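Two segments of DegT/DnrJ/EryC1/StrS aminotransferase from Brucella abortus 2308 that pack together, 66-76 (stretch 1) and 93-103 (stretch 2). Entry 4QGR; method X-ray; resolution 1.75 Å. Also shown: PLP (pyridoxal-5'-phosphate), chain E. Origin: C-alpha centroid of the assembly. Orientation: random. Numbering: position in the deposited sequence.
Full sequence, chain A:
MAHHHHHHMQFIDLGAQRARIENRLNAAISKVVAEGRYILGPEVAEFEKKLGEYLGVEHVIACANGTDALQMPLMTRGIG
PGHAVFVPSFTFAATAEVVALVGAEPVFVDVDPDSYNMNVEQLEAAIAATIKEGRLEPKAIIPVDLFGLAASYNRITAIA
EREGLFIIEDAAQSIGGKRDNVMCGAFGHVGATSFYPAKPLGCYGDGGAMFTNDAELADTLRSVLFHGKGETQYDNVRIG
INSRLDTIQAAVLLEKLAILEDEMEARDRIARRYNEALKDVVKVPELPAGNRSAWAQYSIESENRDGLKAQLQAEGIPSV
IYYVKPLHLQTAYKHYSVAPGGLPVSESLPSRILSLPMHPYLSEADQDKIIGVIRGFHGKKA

Stretch 1 66-76: GTDALQMPLMT
Stretch 2, residues 93-103: AATAEVVALVG

Two helical segments, one running on to Thr-76 and the other to Leu-101, run in broadly the same direction, crossing at -38° with axes 8.9 Å apart at closest. The register advances four residues at a time on both helices: Thr-67 lies opposite Ala-94 (CA to CA 5.5 Å), Gln-71 opposite Val-98 (CA to CA 5.2 Å), and Met-75 opposite Val-102, where the two CA atoms have opened to 7.2 Å. No hydrogen bond crosses between the stretches; their direct contacts are van der Waals packing.

Val-98 is the central knob. Its CB points toward stretch 1, and chi1 m spreads its methyls: CG1 meets Thr-67 O at 3.4 Å and Gln-71 CB at 4.0 Å, while CG2 lies 3.8 Å from both Leu-70 CB and Leu-74 CD1. Both leucines also point toward stretch 2 and share the m,t rotamer. Leu-74 CD1 additionally reaches Val-99 CG2 (4.1 Å) and Val-102 CG2 (4.3 Å). Leu-70 CD1 instead lies over the backbone, 4.1 Å from Thr-95 CA, and 4.0 Å from PLP C6.

The CA-to-CB bond of Gln-71 points sideways, and chi1 and chi2, both t, then extend the chain, with chi3 at -9°. This lays its aliphatic part along stretch 2, with CG 4.1 Å from Val-102 CG1 and OE1 3.4 Å from Leu-101 CD2; Leu-101 is t,p. Where the backbones diverge, Met-75 (m,t,p) brings CG within 4.0 Å of Val-102 CG1, Val-102 being m.

At the cofactor end, Thr-67 chi1 m directs OG1 to donate to PLP O2P (2.7 Å), yet leaves OG1 3.5 Å from Ala-94 CB. Gly-66 N donates to PLP O1P (2.8 Å); a CB there would come 2.5 Å from PLP O4P.

Pro-73 kinks the first helix, lacking an amide hydrogen, and Thr-76 OG1 (chi1 p) donates to Pro-73 O at 2.8 Å. Gly-103, phi 97°, closes the second in a Schellman motif.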

ATOM      1  N   GLY A  66       6.172   3.188  -4.158  1.00 10.51           N
ATOM      2  CA  GLY A  66       6.758   3.115  -5.509  1.00 10.91           C
ATOM      3  C   GLY A  66       6.588   1.790  -6.198  1.00 11.29           C
ATOM      4  O   GLY A  66       6.883   1.674  -7.400  1.00 13.09           O
ATOM      5  N   THR A  67       6.157   0.776  -5.460  1.00 10.90           N
ATOM      6  CA  THR A  67       5.890  -0.545  -6.037  1.00 10.67           C
ATOM      7  C   THR A  67       4.490  -0.494  -6.657  1.00 11.15           C
ATOM      8  O   THR A  67       4.291  -0.805  -7.865  1.00 10.92           O
ATOM      9  CB  THR A  67       5.980  -1.644  -4.954  1.00 10.93           C
ATOM     10  OG1 THR A  67       7.294  -1.639  -4.388  1.00 10.34           O
ATOM     11  CG2 THR A  67       5.670  -2.999  -5.560  1.00 10.83           C
ATOM     12  N   ASP A  68       3.524  -0.045  -5.856  1.00 10.89           N
ATOM     13  CA  ASP A  68       2.188   0.258  -6.369  1.00 11.51           C
ATOM     14  C   ASP A  68       2.233   1.124  -7.629  1.00 11.30           C
ATOM     15  O   ASP A  68       1.405   0.950  -8.568  1.00 11.25           O
ATOM     16  CB  ASP A  68       1.323   1.009  -5.328  1.00 12.00           C
ATOM     17  CG  ASP A  68       0.966   0.203  -4.064  1.00 13.98           C
ATOM     18  OD1 ASP A  68       1.457  -0.948  -3.789  1.00 15.91           O
ATOM     19  OD2 ASP A  68       0.230   0.793  -3.245  1.00 14.85           O
ATOM     20  N   ALA A  69       3.127   2.107  -7.636  1.00 10.90           N
ATOM     21  CA  ALA A  69       3.270   3.061  -8.708  1.00 11.07           C
ATOM     22  C   ALA A  69       3.654   2.458 -10.031  1.00 11.32           C
ATOM     23  O   ALA A  69       3.279   3.001 -11.066  1.00 11.47           O
ATOM     24  CB  ALA A  69       4.245   4.161  -8.339  1.00 11.26           C
ATOM     25  N   LEU A  70       4.340   1.331  -9.986  1.00 10.91           N
ATOM     26  CA  LEU A  70       4.681   0.548 -11.188  1.00 11.35           C
ATOM     27  C   LEU A  70       3.578  -0.440 -11.565  1.00 11.74           C
ATOM     28  O   LEU A  70       3.343  -0.679 -12.756  1.00 12.03           O
ATOM     29  CB  LEU A  70       5.978  -0.231 -10.935  1.00 11.51           C
ATOM     30  CG  LEU A  70       7.237   0.608 -10.656  1.00 11.59           C
ATOM     31  CD1 LEU A  70       8.344  -0.232 -10.069  1.00 12.62           C
ATOM     32  CD2 LEU A  70       7.712   1.202 -11.977  1.00 11.87           C
ATOM     33  N   GLN A  71       2.914  -1.016 -10.558  1.00 11.51           N
ATOM     34  CA  GLN A  71       1.842  -1.964 -10.788  1.00 12.36           C
ATOM     35  C   GLN A  71       0.643  -1.302 -11.469  1.00 12.27           C
ATOM     36  O   GLN A  71       0.065  -1.857 -12.401  1.00 12.12           O
ATOM     37  CB  GLN A  71       1.384  -2.573  -9.467  1.00 13.64           C
ATOM     38  CG  GLN A  71       0.218  -3.564  -9.552  1.00 15.61           C
ATOM     39  CD  GLN A  71      -0.147  -4.104  -8.163  1.00 17.38           C
ATOM     40  OE1 GLN A  71       0.578  -3.865  -7.192  1.00 20.71           O
ATOM     41  NE2 GLN A  71      -1.314  -4.708  -8.035  1.00 18.79           N
ATOM     42  N   MET A  72       0.212  -0.158 -10.967  1.00 11.73           N
ATOM     43  CA  MET A  72      -1.038   0.395 -11.478  1.00 12.35           C
ATOM     44  C   MET A  72      -1.059   0.687 -12.981  1.00 12.41           C
ATOM     45  O   MET A  72      -2.067   0.404 -13.662  1.00 13.95           O
ATOM     46  CB  MET A  72      -1.489   1.585 -10.638  1.00 12.58           C
ATOM     47  CG  MET A  72      -1.913   1.152  -9.234  1.00 12.89           C
ATOM     48  SD  MET A  72      -2.663   2.529  -8.329  1.00 13.27           S
ATOM     49  CE  MET A  72      -1.262   3.384  -7.613  1.00 13.05           C
ATOM     50  N   PRO A  73       0.032   1.248 -13.534  1.00 12.41           N
ATOM     51  CA  PRO A  73       0.018   1.462 -14.974  1.00 13.30           C
ATOM     52  C   PRO A  73      -0.102   0.149 -15.777  1.00 13.68           C
ATOM     53  O   PRO A  73      -0.719   0.164 -16.852  1.00 13.87           O
ATOM     54  CB  PRO A  73       1.345   2.139 -15.238  1.00 13.16           C
ATOM     55  CG  PRO A  73       1.628   2.890 -13.979  1.00 13.14           C
ATOM     56  CD  PRO A  73       1.095   2.018 -12.880  1.00 12.56           C
ATOM     57  N   LEU A  74       0.503  -0.943 -15.280  1.00 13.07           N
ATOM     58  CA  LEU A  74       0.340  -2.236 -15.958  1.00 13.73           C
ATOM     59  C   LEU A  74      -1.120  -2.662 -15.931  1.00 14.60           C
ATOM     60  O   LEU A  74      -1.650  -3.188 -16.933  1.00 15.57           O
ATOM     61  CB  LEU A  74       1.207  -3.316 -15.285  1.00 13.53           C
ATOM     62  CG  LEU A  74       2.716  -3.100 -15.369  1.00 13.45           C
ATOM     63  CD1 LEU A  74       3.465  -4.137 -14.527  1.00 13.70           C
ATOM     64  CD2 LEU A  74       3.208  -3.217 -16.784  1.00 13.68           C
ATOM     65  N   MET A  75      -1.795  -2.429 -14.797  1.00 14.57           N
ATOM     66  CA  MET A  75      -3.198  -2.770 -14.682  1.00 15.47           C
ATOM     67  C   MET A  75      -4.075  -1.969 -15.641  1.00 16.36           C
ATOM     68  O   MET A  75      -4.988  -2.526 -16.294  1.00 16.09           O
ATOM     69  CB  MET A  75      -3.718  -2.610 -13.254  1.00 15.22           C
ATOM     70  CG  MET A  75      -3.061  -3.520 -12.237  1.00 15.27           C
ATOM     71  SD  MET A  75      -3.520  -3.130 -10.564  1.00 15.60           S
ATOM     72  CE  MET A  75      -5.254  -3.514 -10.521  1.00 16.17           C
ATOM     73  N   THR A  76      -3.814  -0.685 -15.751  1.00 17.45           N
ATOM     74  CA  THR A  76      -4.627   0.160 -16.645  1.00 18.66           C
ATOM     75  C   THR A  76      -4.487  -0.266 -18.093  1.00 19.33           C
ATOM     76  O   THR A  76      -5.431  -0.099 -18.860  1.00 18.31           O
ATOM     77  CB  THR A  76      -4.296   1.659 -16.576  1.00 20.19           C
ATOM     78  OG1 THR A  76      -2.972   1.888 -17.064  1.00 22.14           O
ATOM     79  CG2 THR A  76      -4.417   2.156 -15.195  1.00 21.20           C
ATOM     80  N   ALA A  93      13.846  -5.234  -6.448  1.00 12.32           N
ATOM     81  CA  ALA A  93      12.910  -6.299  -6.823  1.00 11.97           C
ATOM     82  C   ALA A  93      11.576  -5.817  -7.417  1.00 11.31           C
ATOM     83  O   ALA A  93      10.998  -6.479  -8.254  1.00 11.65           O
ATOM     84  CB  ALA A  93      12.617  -7.166  -5.604  1.00 12.16           C
ATOM     85  N   ALA A  94      11.026  -4.728  -6.896  1.00 10.48           N
ATOM     86  CA  ALA A  94       9.745  -4.201  -7.349  1.00 10.53           C
ATOM     87  C   ALA A  94       9.617  -4.103  -8.873  1.00 10.96           C
ATOM     88  O   ALA A  94       8.608  -4.436  -9.368  1.00 11.07           O
ATOM     89  CB  ALA A  94       9.507  -2.838  -6.750  1.00 10.62           C
ATOM     90  N   THR A  95      10.676  -3.670  -9.596  1.00 11.55           N
ATOM     91  CA  THR A  95      10.623  -3.466 -11.060  1.00 11.49           C
ATOM     92  C   THR A  95      10.112  -4.751 -11.786  1.00 11.97           C
ATOM     93  O   THR A  95       9.303  -4.680 -12.703  1.00 12.71           O
ATOM     94  CB  THR A  95      12.006  -3.018 -11.583  1.00 12.23           C
ATOM     95  OG1 THR A  95      12.533  -1.941 -10.752  1.00 12.59           O
ATOM     96  CG2 THR A  95      11.944  -2.569 -13.062  1.00 12.83           C
ATOM     97  N   ALA A  96      10.625  -5.923 -11.399  1.00 11.72           N
ATOM     98  CA  ALA A  96      10.183  -7.202 -11.942  1.00 11.86           C
ATOM     99  C   ALA A  96       8.984  -7.794 -11.232  1.00 11.99           C
ATOM    100  O   ALA A  96       8.145  -8.411 -11.858  1.00 12.48           O
ATOM    101  CB  ALA A  96      11.302  -8.218 -11.930  1.00 12.02           C
ATOM    102  N   GLU A  97       8.912  -7.616  -9.918  1.00 12.37           N
ATOM    103  CA  GLU A  97       7.907  -8.259  -9.130  1.00 12.75           C
ATOM    104  C   GLU A  97       6.493  -7.884  -9.543  1.00 12.67           C
ATOM    105  O   GLU A  97       5.621  -8.764  -9.591  1.00 13.39           O
ATOM    106  CB  GLU A  97       8.126  -7.909  -7.670  1.00 13.64           C
ATOM    107  CG  GLU A  97       7.087  -8.480  -6.716  1.00 14.51           C
ATOM    108  CD  GLU A  97       7.341  -7.943  -5.306  1.00 15.66           C
ATOM    109  OE1 GLU A  97       7.233  -6.718  -5.117  1.00 16.61           O
ATOM    110  OE2 GLU A  97       7.744  -8.764  -4.422  1.00 16.26           O
ATOM    111  N   VAL A  98       6.270  -6.604  -9.854  1.00 12.01           N
ATOM    112  CA  VAL A  98       4.928  -6.145 -10.221  1.00 12.12           C
ATOM    113  C   VAL A  98       4.427  -6.812 -11.508  1.00 12.16           C
ATOM    114  O   VAL A  98       3.220  -7.069 -11.652  1.00 12.69           O
ATOM    115  CB  VAL A  98       4.785  -4.617 -10.325  1.00 12.03           C
ATOM    116  CG1 VAL A  98       5.087  -3.968  -8.983  1.00 12.60           C
ATOM    117  CG2 VAL A  98       5.638  -4.030 -11.453  1.00 12.24           C
ATOM    118  N   VAL A  99       5.364  -7.154 -12.386  1.00 12.07           N
ATOM    119  CA  VAL A  99       5.050  -7.816 -13.640  1.00 12.56           C
ATOM    120  C   VAL A  99       4.477  -9.220 -13.371  1.00 13.42           C
ATOM    121  O   VAL A  99       3.412  -9.564 -13.869  1.00 13.68           O
ATOM    122  CB  VAL A  99       6.292  -7.857 -14.557  1.00 12.60           C
ATOM    123  CG1 VAL A  99       6.019  -8.668 -15.826  1.00 13.22           C
ATOM    124  CG2 VAL A  99       6.788  -6.485 -14.895  1.00 11.92           C
ATOM    125  N   ALA A 100       5.163 -10.009 -12.528  1.00 13.69           N
ATOM    126  CA  ALA A 100       4.646 -11.286 -12.038  1.00 14.81           C
ATOM    127  C   ALA A 100       3.343 -11.198 -11.272  1.00 15.54           C
ATOM    128  O   ALA A 100       2.432 -12.039 -11.437  1.00 16.08           O
ATOM    129  CB  ALA A 100       5.717 -11.973 -11.203  1.00 15.72           C
ATOM    130  N   LEU A 101       3.247 -10.210 -10.406  1.00 16.17           N
ATOM    131  CA  LEU A 101       2.047  -9.995  -9.616  1.00 17.07           C
ATOM    132  C   LEU A 101       0.814  -9.873 -10.484  1.00 17.29           C
ATOM    133  O   LEU A 101      -0.197 -10.530 -10.191  1.00 17.55           O
ATOM    134  CB  LEU A 101       2.207  -8.774  -8.730  1.00 18.35           C
ATOM    135  CG  LEU A 101       1.101  -8.628  -7.696  1.00 20.89           C
ATOM    136  CD1 LEU A 101       1.338  -9.607  -6.567  1.00 21.82           C
ATOM    137  CD2 LEU A 101       1.089  -7.214  -7.132  1.00 20.84           C
ATOM    138  N   VAL A 102       0.903  -9.117 -11.587  1.00 16.16           N
ATOM    139  CA  VAL A 102      -0.260  -8.994 -12.511  1.00 16.37           C
ATOM    140  C   VAL A 102      -0.459 -10.185 -13.452  1.00 16.78           C
ATOM    141  O   VAL A 102      -1.403 -10.195 -14.253  1.00 17.17           O
ATOM    142  CB  VAL A 102      -0.284  -7.678 -13.305  1.00 16.25           C
ATOM    143  CG1 VAL A 102      -0.325  -6.491 -12.350  1.00 16.28           C
ATOM    144  CG2 VAL A 102       0.869  -7.555 -14.317  1.00 16.01           C
ATOM    145  N   GLY A 103       0.435 -11.162 -13.387  1.00 16.03           N
ATOM    146  CA  GLY A 103       0.294 -12.400 -14.123  1.00 16.10           C
ATOM    147  C   GLY A 103       1.068 -12.437 -15.434  1.00 15.77           C
ATOM    148  O   GLY A 103       1.022 -13.458 -16.128  1.00 16.13           O
TER
HETATM  149  N1  PLP E 403      11.958   0.816  -8.045  1.00 12.49           N
HETATM  150  C2  PLP E 403      13.225   1.072  -7.673  1.00 13.44           C
HETATM  151  C2A PLP E 403      14.328   1.261  -8.687  1.00 13.83           C
HETATM  152  C3  PLP E 403      13.508   1.259  -6.223  1.00 14.24           C
HETATM  153  O3  PLP E 403      14.746   1.565  -5.853  1.00 13.36           O
HETATM  154  C4  PLP E 403      12.409   1.006  -5.253  1.00 15.06           C
HETATM  155  C4A PLP E 403      12.440   1.193  -3.785  1.00 20.41           C
HETATM  156  O4A PLP E 403      13.040   2.107  -3.257  1.00 26.40           O
HETATM  157  C5  PLP E 403      11.080   0.718  -5.807  1.00 14.25           C
HETATM  158  C6  PLP E 403      10.933   0.639  -7.194  1.00 12.83           C
HETATM  159  C5A PLP E 403       9.899   0.475  -4.893  1.00 12.98           C
HETATM  160  O4P PLP E 403       9.520   1.654  -4.170  1.00 13.74           O
HETATM  161  P   PLP E 403       8.883   1.538  -2.698  1.00 13.40           P
HETATM  162  O1P PLP E 403       8.272   2.899  -2.372  1.00 12.60           O
HETATM  163  O2P PLP E 403       7.916   0.382  -2.697  1.00 12.87           O
HETATM  164  O3P PLP E 403      10.136   1.277  -1.846  1.00 13.95           O